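Local coordinates for uncharacterized protein (Vanderwaltozyma polyspora, PDB 5THE), which probably binds RNA as a budding-yeast Argonaute, of which this chain is the C-terminal lobe carrying the Piwi domain, at residues Ser463-Asp466 with Tyr467-Ile471. Numbering follows the deposited sequence.
Sequences STSD and YLQEI
T464 and Y467 meet at the N-cap of helix 465-475, a helix of the RNase H-like Piwi domain that packs against strands 339-344, 383-389 and 435-440. The pair exemplifies how an N-cap side chain serves a first-turn amide that has no helical carbonyl before it. The cap rests on one rotation: OG1 of T464 sits between its own backbone N and carbonyl carbon (chi1 64°), and from there it accepts a hydrogen bond from N of Y467, 3.2 Å away. The two side chains cross at about a right angle, the threonine oxygen also touching CB of Y467. One residue on, the first full helical turn closes with a nearly straight bond of 2.9 Å from L468 N to T464 O.

Just before the cap, S463 packs against two side chains of that turn. Its CB lies 3.6 Å from CD2 of L468 and also comes up to the edge of the Y467 ring, near the ring plane, while I471 CG1 lies over one face of that ring toward its rim. With CG of Y467 anti to the backbone N (chi1 172°), the ring edge comes up beside S463, and OH hydrogen-bonds L256 O.

Elsewhere on the turn, Q469 runs extended past S465, its NE2 near the serine CB and its CG 3.1 Å from S465 O. Its amide is held at both ends, OE1 by R30 and NE2 by D426, and a lysine in its place would probably set a positive charge against R30 and lose the water link to D466. OD2 of D466 also accepts from the backbone N of T13 and K14. The water donates to both side chains, 2.6 Å from D466 OD2 and 2.7 Å from Q469 OE1.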
loop_
_atom_site.group_PDB
_atom_site.type_symbol
_atom_site.label_atom_id
_atom_site.label_comp_id
_atom_site.label_asym_id
_atom_site.label_seq_id
_atom_site.Cartn_x
_atom_site.Cartn_y
_atom_site.Cartn_z
ATOM N N SER A 463 14.599 19.707 3.961
ATOM C CA SER A 463 14.793 18.352 4.459
ATOM C C SER A 463 16.261 17.963 4.379
ATOM O O SER A 463 16.910 18.179 3.356
ATOM C CB SER A 463 13.956 17.363 3.655
ATOM O OG SER A 463 12.607 17.780 3.622
ATOM N N THR A 464 16.766 17.371 5.451
ATOM C CA THR A 464 18.107 16.808 5.464
ATOM C C THR A 464 18.058 15.336 5.072
ATOM O O THR A 464 17.012 14.688 5.137
ATOM C CB THR A 464 18.733 16.921 6.851
ATOM O OG1 THR A 464 17.968 16.121 7.761
ATOM C CG2 THR A 464 18.780 18.372 7.326
ATOM N N SER A 465 19.218 14.801 4.681
ATOM C CA SER A 465 19.286 13.376 4.378
ATOM C C SER A 465 18.800 12.532 5.552
ATOM O O SER A 465 18.061 11.565 5.358
ATOM C CB SER A 465 20.703 12.975 3.989
ATOM O OG SER A 465 21.025 13.470 2.704
ATOM N N ASP A 466 19.209 12.883 6.780
ATOM C CA ASP A 466 18.793 12.084 7.942
ATOM C C ASP A 466 17.283 12.091 8.119
ATOM O O ASP A 466 16.678 11.059 8.454
ATOM C CB ASP A 466 19.436 12.591 9.238
ATOM C CG ASP A 466 20.906 12.205 9.393
ATOM O OD1 ASP A 466 21.663 13.058 9.883
ATOM O OD2 ASP A 466 21.310 11.077 9.029
ATOM N N TYR A 467 16.651 13.252 7.949
ATOM C CA TYR A 467 15.203 13.348 8.058
ATOM C C TYR A 467 14.512 12.511 6.979
ATOM O O TYR A 467 13.626 11.693 7.270
ATOM C CB TYR A 467 14.778 14.815 7.970
ATOM C CG TYR A 467 13.280 15.009 7.887
ATOM C CD1 TYR A 467 12.481 14.815 9.007
ATOM C CD2 TYR A 467 12.663 15.363 6.690
ATOM C CE1 TYR A 467 11.115 14.966 8.951
ATOM C CE2 TYR A 467 11.283 15.524 6.625
ATOM C CZ TYR A 467 10.523 15.340 7.775
ATOM O OH TYR A 467 9.153 15.468 7.755
ATOM N N LEU A 468 14.942 12.672 5.723
ATOM C CA LEU A 468 14.289 11.931 4.649
ATOM C C LEU A 468 14.539 10.436 4.779
ATOM O O LEU A 468 13.646 9.629 4.500
ATOM C CB LEU A 468 14.764 12.428 3.284
ATOM C CG LEU A 468 14.330 13.835 2.878
ATOM C CD1 LEU A 468 14.726 14.069 1.432
ATOM C CD2 LEU A 468 12.832 14.027 3.079
ATOM N N GLN A 469 15.748 10.043 5.196
ATOM C CA GLN A 469 16.027 8.615 5.293
ATOM C C GLN A 469 15.269 7.993 6.447
ATOM O O GLN A 469 14.852 6.832 6.362
ATOM C CB GLN A 469 17.535 8.368 5.425
ATOM C CG GLN A 469 18.265 8.681 4.119
ATOM C CD GLN A 469 19.774 8.851 4.270
ATOM O OE1 GLN A 469 20.343 8.560 5.299
ATOM N NE2 GLN A 469 20.409 9.341 3.240
ATOM N N GLU A 470 15.061 8.753 7.523
ATOM C CA GLU A 470 14.318 8.199 8.640
ATOM C C GLU A 470 12.848 8.027 8.273
ATOM O O GLU A 470 12.243 6.997 8.582
ATOM C CB GLU A 470 14.479 9.096 9.874
ATOM C CG GLU A 470 13.929 8.474 11.153
ATOM C CD GLU A 470 14.158 9.321 12.377
ATOM O OE1 GLU A 470 14.765 10.411 12.276
ATOM O OE2 GLU A 470 13.724 8.878 13.454
ATOM N N ILE A 471 12.274 9.032 7.609
ATOM C CA ILE A 471 10.895 8.959 7.129
ATOM C C ILE A 471 10.704 7.772 6.191
ATOM O O ILE A 471 9.763 6.982 6.339
ATOM C CB ILE A 471 10.526 10.273 6.425
ATOM C CG1 ILE A 471 10.214 11.347 7.445
ATOM C CG2 ILE A 471 9.391 10.076 5.430
ATOM C CD1 ILE A 471 9.688 12.528 6.762
HETATM O O HOH W 1 20.302 8.898 7.996
#